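Local coordinates for malonyl acyl carrier protein transacylase (Streptococcus pneumoniae, PDB 3IM8), which probably transfers the malonyl group from malonyl-CoA to holo-acyl carrier protein, a step that supplies malonyl units for fatty acid synthesis, at residues I33-A36 / S37-L40; D43-Y46 / L47-T50; E256-G259 / V260-A264; G275-L278 / S279-K283. All coordinates share one frame; numbering follows the deposited sequence.

Interaction 1 (I33-A36 / S37-L40); sequences IDRA and SQVL
A36 and S37, consecutive residues near the C-terminal end of helix 27-40, have the most surface buried by this local contact, and each meets a residue one turn away. From A36 the contact runs forward to L40. The CG of L40 lies beside its own backbone N, opposite the carbonyl carbon (chi1 -61°), which folds the side chain back along the helix; L40 CD1 stops 4.3 Å from A36 CB, and L40 CG and CD1 also lie close to the carbonyl oxygen of A36. That same oxygen accepts the backbone N-H of L40 at 3.0 Å from A36 O to L40 N, so one turn is joined by a polar and an apolar contact.

From S37 the contact runs backward. S37 N donates to I33 O at 2.9 Å, and S37 OG, turned beside its own N by a chi1 of -70°, lies 3.3 Å from I33 O, at best a weak bond; OG also accepts, probably, from L44 N, beyond the end of the helix. A water 2.6 Å from S37 OG donates to D34 OD1, 3.0 Å from it, and so bridges two side chains three residues apart; the D34 carboxylate is further paired with K30 and bonded by Y23 OH.

V39 and L40 reach helix 105-122, while A36 and I33 pack on A67 of helix 58-78. The ladder of i to i+4 bonds, completed by Q38 N to D34 O and V39 N to R35 O, is that of a regular, amphipathic alpha-helix.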
loop_
_atom_site.group_PDB
_atom_site.type_symbol
_atom_site.label_atom_id
_atom_site.label_comp_id
_atom_site.label_asym_id
_atom_site.label_seq_id
_atom_site.Cartn_x
_atom_site.Cartn_y
_atom_site.Cartn_z
ATOM N N ILE A 33 14.987 11.392 -4.699
ATOM C CA ILE A 33 15.357 10.993 -3.326
ATOM C C ILE A 33 15.922 12.180 -2.535
ATOM O O ILE A 33 15.581 12.332 -1.374
ATOM C CB ILE A 33 16.360 9.745 -3.294
ATOM C CG1 ILE A 33 15.737 8.513 -3.959
ATOM C CG2 ILE A 33 16.763 9.343 -1.867
ATOM C CD1 ILE A 33 14.402 8.078 -3.351
ATOM N N ASP A 34 16.818 12.976 -3.143
ATOM C CA ASP A 34 17.408 14.156 -2.452
ATOM C C ASP A 34 16.341 15.225 -2.138
ATOM O O ASP A 34 16.343 15.805 -1.061
ATOM C CB ASP A 34 18.612 14.768 -3.202
ATOM C CG ASP A 34 19.776 13.747 -3.443
ATOM O OD1 ASP A 34 19.710 12.556 -3.000
ATOM O OD2 ASP A 34 20.781 14.155 -4.078
ATOM N N ARG A 35 15.380 15.415 -3.030
ATOM C CA ARG A 35 14.185 16.203 -2.692
ATOM C C ARG A 35 13.430 15.684 -1.448
ATOM O O ARG A 35 12.957 16.469 -0.644
ATOM C CB ARG A 35 13.239 16.249 -3.883
ATOM C CG ARG A 35 12.831 17.591 -4.187
ATOM C CD ARG A 35 13.985 18.351 -4.853
ATOM N NE ARG A 35 13.834 19.794 -4.694
ATOM C CZ ARG A 35 14.148 20.717 -5.609
ATOM N NH1 ARG A 35 13.933 21.991 -5.323
ATOM N NH2 ARG A 35 14.654 20.391 -6.810
ATOM N N ALA A 36 13.313 14.359 -1.280
ATOM C CA ALA A 36 12.593 13.855 -0.126
ATOM C C ALA A 36 13.471 14.097 1.094
ATOM O O ALA A 36 12.978 14.403 2.162
ATOM C CB ALA A 36 12.270 12.377 -0.297
ATOM N N SER A 37 14.786 13.971 0.917
ATOM C CA SER A 37 15.719 14.169 2.032
ATOM C C SER A 37 15.590 15.571 2.562
ATOM O O SER A 37 15.430 15.718 3.753
ATOM C CB SER A 37 17.158 13.857 1.657
ATOM O OG SER A 37 17.326 12.459 1.463
ATOM N N GLN A 38 15.607 16.584 1.679
ATOM C CA GLN A 38 15.300 17.971 2.083
ATOM C C GLN A 38 13.995 18.126 2.852
ATOM O O GLN A 38 13.979 18.747 3.906
ATOM C CB GLN A 38 15.299 18.955 0.912
ATOM C CG GLN A 38 15.625 20.364 1.370
ATOM C CD GLN A 38 16.209 21.233 0.256
ATOM O OE1 GLN A 38 16.758 22.331 0.511
ATOM N NE2 GLN A 38 16.094 20.747 -0.992
ATOM N N VAL A 39 12.892 17.579 2.346
ATOM C CA VAL A 39 11.615 17.755 3.053
ATOM C C VAL A 39 11.696 17.166 4.471
ATOM O O VAL A 39 11.201 17.744 5.442
ATOM C CB VAL A 39 10.424 17.162 2.247
ATOM C CG1 VAL A 39 9.146 17.033 3.136
ATOM C CG2 VAL A 39 10.163 17.971 1.012
ATOM N N LEU A 40 12.317 16.006 4.573
ATOM C CA LEU A 40 12.410 15.265 5.835
ATOM C C LEU A 40 13.356 15.854 6.897
ATOM O O LEU A 40 13.141 15.665 8.060
ATOM C CB LEU A 40 12.847 13.832 5.512
ATOM C CG LEU A 40 11.804 13.165 4.619
ATOM C CD1 LEU A 40 12.363 11.892 3.971
ATOM C CD2 LEU A 40 10.578 12.841 5.434
HETATM O O HOH W 1 19.135 11.708 -0.183
#

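Interaction 2 (D43-Y46 / L47-T50); sequences DLRY and LIDT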
loop_
_atom_site.group_PDB
_atom_site.type_symbol
_atom_site.label_atom_id
_atom_site.label_comp_id
_atom_site.label_asym_id
_atom_site.label_seq_id
_atom_site.Cartn_x
_atom_site.Cartn_y
_atom_site.Cartn_z
ATOM N N ASP A 43 19.026 12.550 5.857
ATOM C CA ASP A 43 19.503 11.912 4.655
ATOM C C ASP A 43 18.723 10.611 4.493
ATOM O O ASP A 43 19.084 9.636 5.139
ATOM C CB ASP A 43 21.027 11.623 4.811
ATOM C CG ASP A 43 21.671 11.022 3.534
ATOM O OD1 ASP A 43 20.994 10.521 2.620
ATOM O OD2 ASP A 43 22.902 11.028 3.483
ATOM N N LEU A 44 17.668 10.602 3.650
ATOM C CA LEU A 44 16.904 9.367 3.381
ATOM C C LEU A 44 17.697 8.298 2.608
ATOM O O LEU A 44 17.469 7.077 2.758
ATOM C CB LEU A 44 15.579 9.671 2.659
ATOM C CG LEU A 44 14.621 8.514 2.281
ATOM C CD1 LEU A 44 14.086 7.778 3.494
ATOM C CD2 LEU A 44 13.446 9.066 1.412
ATOM N N ARG A 45 18.621 8.735 1.766
ATOM C CA ARG A 45 19.386 7.788 0.964
ATOM C C ARG A 45 20.289 6.933 1.914
ATOM O O ARG A 45 20.374 5.685 1.800
ATOM C CB ARG A 45 20.228 8.573 -0.059
ATOM C CG ARG A 45 21.269 7.766 -0.845
ATOM C CD ARG A 45 20.563 6.974 -1.960
ATOM N NE ARG A 45 20.166 5.595 -1.575
ATOM C CZ ARG A 45 19.099 4.963 -2.033
ATOM N NH1 ARG A 45 18.278 5.569 -2.890
ATOM N NH2 ARG A 45 18.843 3.726 -1.619
ATOM N N TYR A 46 20.981 7.630 2.822
ATOM C CA TYR A 46 21.774 6.969 3.862
ATOM C C TYR A 46 20.890 6.054 4.755
ATOM O O TYR A 46 21.235 4.903 5.049
ATOM C CB TYR A 46 22.469 8.025 4.715
ATOM C CG TYR A 46 23.346 7.399 5.772
ATOM C CD1 TYR A 46 24.555 6.752 5.419
ATOM C CD2 TYR A 46 22.962 7.421 7.113
ATOM C CE1 TYR A 46 25.364 6.122 6.399
ATOM C CE2 TYR A 46 23.746 6.827 8.099
ATOM C CZ TYR A 46 24.943 6.173 7.750
ATOM O OH TYR A 46 25.695 5.598 8.760
ATOM N N LEU A 47 19.718 6.547 5.162
ATOM C CA LEU A 47 18.790 5.684 5.935
ATOM C C LEU A 47 18.492 4.413 5.174
ATOM O O LEU A 47 18.631 3.298 5.706
ATOM C CB LEU A 47 17.492 6.434 6.272
ATOM C CG LEU A 47 16.442 5.792 7.178
ATOM C CD1 LEU A 47 15.580 6.844 7.861
ATOM C CD2 LEU A 47 15.593 4.848 6.396
ATOM N N ILE A 48 18.098 4.558 3.912
ATOM C CA ILE A 48 17.719 3.389 3.133
ATOM C C ILE A 48 18.901 2.384 2.961
ATOM O O ILE A 48 18.725 1.136 2.970
ATOM C CB ILE A 48 17.066 3.790 1.728
ATOM C CG1 ILE A 48 15.662 4.408 1.931
ATOM C CG2 ILE A 48 16.902 2.565 0.856
ATOM C CD1 ILE A 48 15.181 5.311 0.736
ATOM N N ASP A 49 20.088 2.932 2.775
ATOM C CA ASP A 49 21.271 2.156 2.496
ATOM C C ASP A 49 21.980 1.515 3.719
ATOM O O ASP A 49 22.789 0.566 3.543
ATOM C CB ASP A 49 22.279 3.066 1.794
ATOM C CG ASP A 49 21.817 3.493 0.435
ATOM O OD1 ASP A 49 20.914 2.835 -0.118
ATOM O OD2 ASP A 49 22.364 4.462 -0.087
ATOM N N THR A 50 21.751 2.066 4.926
ATOM C CA THR A 50 22.622 1.726 6.062
ATOM C C THR A 50 21.892 1.515 7.398
ATOM O O THR A 50 22.460 0.879 8.278
ATOM C CB THR A 50 23.718 2.794 6.274
ATOM O OG1 THR A 50 24.163 3.285 5.003
ATOM C CG2 THR A 50 24.934 2.228 7.051
#
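D49 OD2 is held by two arginines, R45 NE at 2.9 Å and R20 of helix 20-25. R45, four residues earlier in helix 44-50, grips the carboxylate side-on, for its NH2 also lies 2.7 Å from D49 OD1; the guanidinium thus gives one nitrogen to each oxygen, both on the syn side. The acceptors lie close to the guanidinium plane, but the two flat groups are turned 26° apart, so the fork is slightly twisted. R45 reaches its partner by bending at chi2 (78°) and chi3 (-93°), which curls the chain forward along the helix to the next turn. A further bond fixes the guanidinium: R45 NH2 also donates to M18 O.

On another side of the helix T50 covers the Y46 ring. Its CB stands over one face, 4.0 Å from the ring centroid and displaced toward the rim, in a CH-pi contact. The T50 hydroxyl makes a weak bond to Y46 O, 3.3 Å from OG1. Among the apolar residues, L44 CG meets I48 CD1 at 3.6 Å. The N-terminal end is closed by D43 at the N-cap position: its OD1 accepts Y46 N at 2.9 Å in a nearly straight bond, met from above the carboxylate plane.

The short helix is wedged among several others. L44, L47 and I48 lie against helix 58-78 through A64, A67, Y60 and T68; R45 reaches R20 and Y23 of helix 20-25; and L44 and R45 touch A36 and I33 of helix 27-40.

Interaction 3 (E256-G259 / V260-A264); sequences ESIG and VMQEA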
loop_
_atom_site.group_PDB
_atom_site.type_symbol
_atom_site.label_atom_id
_atom_site.label_comp_id
_atom_site.label_asym_id
_atom_site.label_seq_id
_atom_site.Cartn_x
_atom_site.Cartn_y
_atom_site.Cartn_z
ATOM N N GLU A 256 -11.031 -6.175 -5.653
ATOM C CA GLU A 256 -12.149 -5.403 -6.207
ATOM C C GLU A 256 -11.626 -4.248 -7.017
ATOM O O GLU A 256 -12.184 -3.937 -8.070
ATOM C CB GLU A 256 -13.008 -4.844 -5.099
ATOM C CG GLU A 256 -13.832 -5.907 -4.396
ATOM C CD GLU A 256 -14.364 -5.376 -3.097
ATOM O OE1 GLU A 256 -14.036 -5.997 -2.017
ATOM O OE2 GLU A 256 -15.049 -4.310 -3.188
ATOM N N SER A 257 -10.566 -3.606 -6.518
ATOM C CA SER A 257 -9.901 -2.537 -7.258
ATOM C C SER A 257 -9.313 -3.020 -8.607
ATOM O O SER A 257 -9.372 -2.291 -9.604
ATOM C CB SER A 257 -8.810 -1.885 -6.399
ATOM O OG SER A 257 -9.395 -1.382 -5.220
ATOM N N ILE A 258 -8.718 -4.211 -8.621
ATOM C CA ILE A 258 -8.175 -4.794 -9.858
ATOM C C ILE A 258 -9.321 -5.093 -10.848
ATOM O O ILE A 258 -9.160 -4.939 -12.070
ATOM C CB ILE A 258 -7.365 -6.088 -9.610
ATOM C CG1 ILE A 258 -6.115 -5.850 -8.752
ATOM C CG2 ILE A 258 -6.916 -6.686 -10.974
ATOM C CD1 ILE A 258 -5.066 -4.930 -9.402
ATOM N N GLY A 259 -10.465 -5.518 -10.324
ATOM C CA GLY A 259 -11.709 -5.669 -11.139
ATOM C C GLY A 259 -12.262 -4.392 -11.784
ATOM O O GLY A 259 -12.671 -4.416 -12.931
ATOM N N VAL A 260 -12.280 -3.272 -11.050
ATOM C CA VAL A 260 -12.527 -1.961 -11.628
ATOM C C VAL A 260 -11.538 -1.604 -12.766
ATOM O O VAL A 260 -11.962 -1.061 -13.815
ATOM C CB VAL A 260 -12.526 -0.829 -10.536
ATOM C CG1 VAL A 260 -12.465 0.577 -11.161
ATOM C CG2 VAL A 260 -13.766 -0.958 -9.612
ATOM N N MET A 261 -10.237 -1.863 -12.579
ATOM C CA MET A 261 -9.310 -1.602 -13.672
ATOM C C MET A 261 -9.560 -2.533 -14.900
ATOM O O MET A 261 -9.546 -2.076 -16.020
ATOM C CB MET A 261 -7.835 -1.666 -13.208
ATOM C CG MET A 261 -7.532 -0.747 -12.059
ATOM S SD MET A 261 -5.932 -1.108 -11.389
ATOM C CE MET A 261 -5.291 0.512 -11.171
ATOM N N GLN A 262 -9.779 -3.823 -14.689
ATOM C CA GLN A 262 -10.126 -4.738 -15.815
ATOM C C GLN A 262 -11.406 -4.307 -16.535
ATOM O O GLN A 262 -11.418 -4.250 -17.764
ATOM C CB GLN A 262 -10.202 -6.205 -15.370
ATOM C CG GLN A 262 -8.903 -6.599 -14.714
ATOM C CD GLN A 262 -8.772 -8.058 -14.558
ATOM O OE1 GLN A 262 -9.373 -8.645 -13.669
ATOM N NE2 GLN A 262 -7.982 -8.676 -15.446
ATOM N N GLU A 263 -12.444 -3.944 -15.786
ATOM C CA GLU A 263 -13.618 -3.290 -16.408
ATOM C C GLU A 263 -13.298 -1.982 -17.143
ATOM O O GLU A 263 -13.935 -1.706 -18.164
ATOM C CB GLU A 263 -14.750 -3.051 -15.406
ATOM C CG GLU A 263 -15.568 -4.279 -15.067
ATOM C CD GLU A 263 -16.500 -4.747 -16.229
ATOM O OE1 GLU A 263 -16.444 -5.958 -16.544
ATOM O OE2 GLU A 263 -17.254 -3.923 -16.823
ATOM N N ALA A 264 -12.327 -1.179 -16.673
ATOM C CA ALA A 264 -12.005 0.071 -17.395
ATOM C C ALA A 264 -11.214 -0.255 -18.626
ATOM O O ALA A 264 -10.721 0.648 -19.324
ATOM C CB ALA A 264 -11.236 1.076 -16.522
#
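Four successive backbone bonds, from V260, M261, Q262 and E263 back to E256, S257, I258 and G259, keep residues 256-263 in regular alpha-helix, with A264 the first residue to leave helical backbone angles. The bond from E263 N to G259 O is 2.9 Å long and nearly straight, at 172°.

The side chains meet mostly through I258, which has a neighbour at each of two positions further along. I258 CD1 comes within 4.4 Å of the thioether sulfur M261 SD, a loose apolar contact. I258 CG2 lies 4.1 Å from the amide oxygen Q262 OE1. M261 and Q262 both hold CG beside their own backbone N (chi1 -55° in each), an orientation that brings the methylene back against the preceding turn: M261 CG stops 3.4 Å from S257 O, and Q262 CG 3.1 Å from I258 O. Beyond CG the Q262 chain runs on extended, and its NE2 is hydrogen-bonded to D286. V260 works on a different side, where its CG2 packs 3.7 Å from E256 O. Two polar side chains near the start of the helix bond to R253: S257 OG to its carbonyl oxygen, and E256 OE1 in a salt bridge.

Helix 254-263 lies against the parallel sheet of the acyl transferase domain. M261 reaches three of its strands, touching M85 and A87 of 85-88, A5 and L7 of 4-8, and F269 of 268-272; I258 sits on L7 and F269, and Q262 also touches F269. S257 and V260 pack instead on V227.

Interaction 4 (G275-L278 / S279-K283); sequences GKVL and SGFVK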
loop_
_atom_site.group_PDB
_atom_site.type_symbol
_atom_site.label_atom_id
_atom_site.label_comp_id
_atom_site.label_asym_id
_atom_site.label_seq_id
_atom_site.Cartn_x
_atom_site.Cartn_y
_atom_site.Cartn_z
ATOM N N GLY A 275 9.828 -4.441 -4.335
ATOM C CA GLY A 275 9.091 -5.694 -4.162
ATOM C C GLY A 275 8.162 -6.072 -5.316
ATOM O O GLY A 275 7.974 -5.287 -6.247
ATOM N N LYS A 276 7.607 -7.282 -5.219
ATOM C CA LYS A 276 6.668 -7.840 -6.166
ATOM C C LYS A 276 5.392 -8.421 -5.472
ATOM O O LYS A 276 4.783 -9.403 -5.922
ATOM C CB LYS A 276 7.396 -8.854 -7.089
ATOM C CG LYS A 276 7.830 -10.183 -6.487
ATOM C CD LYS A 276 8.397 -11.099 -7.590
ATOM C CE LYS A 276 9.817 -11.649 -7.212
ATOM N NZ LYS A 276 9.704 -12.973 -6.556
ATOM N N VAL A 277 4.950 -7.763 -4.403
ATOM C CA VAL A 277 3.785 -8.258 -3.635
ATOM C C VAL A 277 2.453 -8.143 -4.444
ATOM O O VAL A 277 1.677 -9.079 -4.476
ATOM C CB VAL A 277 3.624 -7.558 -2.246
ATOM C CG1 VAL A 277 2.324 -8.060 -1.536
ATOM C CG2 VAL A 277 4.886 -7.754 -1.340
ATOM N N LEU A 278 2.189 -6.986 -5.053
ATOM C CA LEU A 278 0.957 -6.813 -5.818
ATOM C C LEU A 278 0.896 -7.726 -7.032
ATOM O O LEU A 278 -0.194 -8.279 -7.357
ATOM C CB LEU A 278 0.728 -5.340 -6.201
ATOM C CG LEU A 278 0.810 -4.417 -4.981
ATOM C CD1 LEU A 278 0.541 -2.894 -5.302
ATOM C CD2 LEU A 278 -0.134 -4.872 -3.802
ATOM N N SER A 279 2.033 -7.875 -7.718
ATOM C CA SER A 279 2.126 -8.851 -8.824
ATOM C C SER A 279 1.678 -10.256 -8.432
ATOM O O SER A 279 0.888 -10.851 -9.141
ATOM C CB SER A 279 3.543 -8.921 -9.398
ATOM O OG SER A 279 3.947 -7.639 -9.807
ATOM N N GLY A 280 2.183 -10.779 -7.315
ATOM C CA GLY A 280 1.686 -12.049 -6.740
ATOM C C GLY A 280 0.161 -12.152 -6.569
ATOM O O GLY A 280 -0.412 -13.199 -6.830
ATOM N N PHE A 281 -0.474 -11.073 -6.095
ATOM C CA PHE A 281 -1.925 -10.943 -5.959
ATOM C C PHE A 281 -2.627 -10.933 -7.327
ATOM O O PHE A 281 -3.558 -11.671 -7.525
ATOM C CB PHE A 281 -2.322 -9.654 -5.188
ATOM C CG PHE A 281 -1.841 -9.582 -3.730
ATOM C CD1 PHE A 281 -1.754 -8.361 -3.104
ATOM C CD2 PHE A 281 -1.525 -10.718 -2.993
ATOM C CE1 PHE A 281 -1.344 -8.253 -1.790
ATOM C CE2 PHE A 281 -1.143 -10.614 -1.649
ATOM C CZ PHE A 281 -1.026 -9.372 -1.071
ATOM N N VAL A 282 -2.192 -10.095 -8.266
ATOM C CA VAL A 282 -2.871 -9.997 -9.602
ATOM C C VAL A 282 -2.762 -11.318 -10.453
ATOM O O VAL A 282 -3.606 -11.591 -11.343
ATOM C CB VAL A 282 -2.320 -8.752 -10.397
ATOM C CG1 VAL A 282 -2.831 -8.739 -11.859
ATOM C CG2 VAL A 282 -2.659 -7.398 -9.636
ATOM N N LYS A 283 -1.716 -12.099 -10.199
ATOM C CA LYS A 283 -1.496 -13.382 -10.857
ATOM C C LYS A 283 -2.555 -14.392 -10.392
ATOM O O LYS A 283 -2.976 -15.239 -11.155
ATOM C CB LYS A 283 -0.129 -13.930 -10.460
ATOM C CG LYS A 283 0.782 -14.392 -11.574
ATOM C CD LYS A 283 0.573 -15.854 -11.946
ATOM C CE LYS A 283 1.649 -16.323 -12.935
ATOM N NZ LYS A 283 1.086 -17.347 -13.838
#
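F281 CG is turned beside its own backbone N (chi1 -63°), which swings the phenyl ring back along the helix, beside V277, while V277 CG1 stands opposite its own N (chi1 176°) and meets the end of that ring. The two side chains lie side by side and point the same way, with V277 CG1 3.6 Å from F281 CZ. They sit in the first turns of helix 277-285, the helical crossover of the beta-alpha-beta unit formed by strand 268-272, this helix and strand 290-294.

L278 supplies the second apolar partner. Its CD2 approaches the same ring obliquely and comes 3.9 Å from F281 CD1, so the phenyl group is met by two residues of the preceding turn. The backbone bonds of this turn are uneven: G280 N donates to K276 O, the carbonyl of the N-cap residue, at 3.3 Å, and V282 N to L278 O at 2.8 Å, whereas the bond from F281 N to V277 O is weak.

E271 serves the helix start with both carboxylate oxygens, OE1 bonded to S279 OG and OE2 to L278 N. L278 and V282 pack inward on F254 of helix 254-263 and L7 of strand 4-8, and F281 touches N160 and T161 of strand 154-161. L278 lies about 9 Å, side chain to side chain, from S90, a predicted active-site residue, near it but not in contact. Over one face of the phenyl ring stands a backbone oxygen, V277 O, 3.6 Å from F281 CG.

All four contacts are local, each within a single helix, and they follow one another in series along the chain; none nests in or crosses another, and none closes a long loop. Interactions 1 and 2 occupy consecutive helices, 27-40 and 44-50, which are joined at their junction by the contacts of S37 and A36 with L44. Much later come interactions 3 and 4, on helices 254-263 and 277-285, linked by I258 CD1 packing on V282 CG2. Strand 268-272 runs between these two helices in sequence. Interactions 1 and 3 lie on opposite sides of the chain's centre, their centres about 34 Å apart.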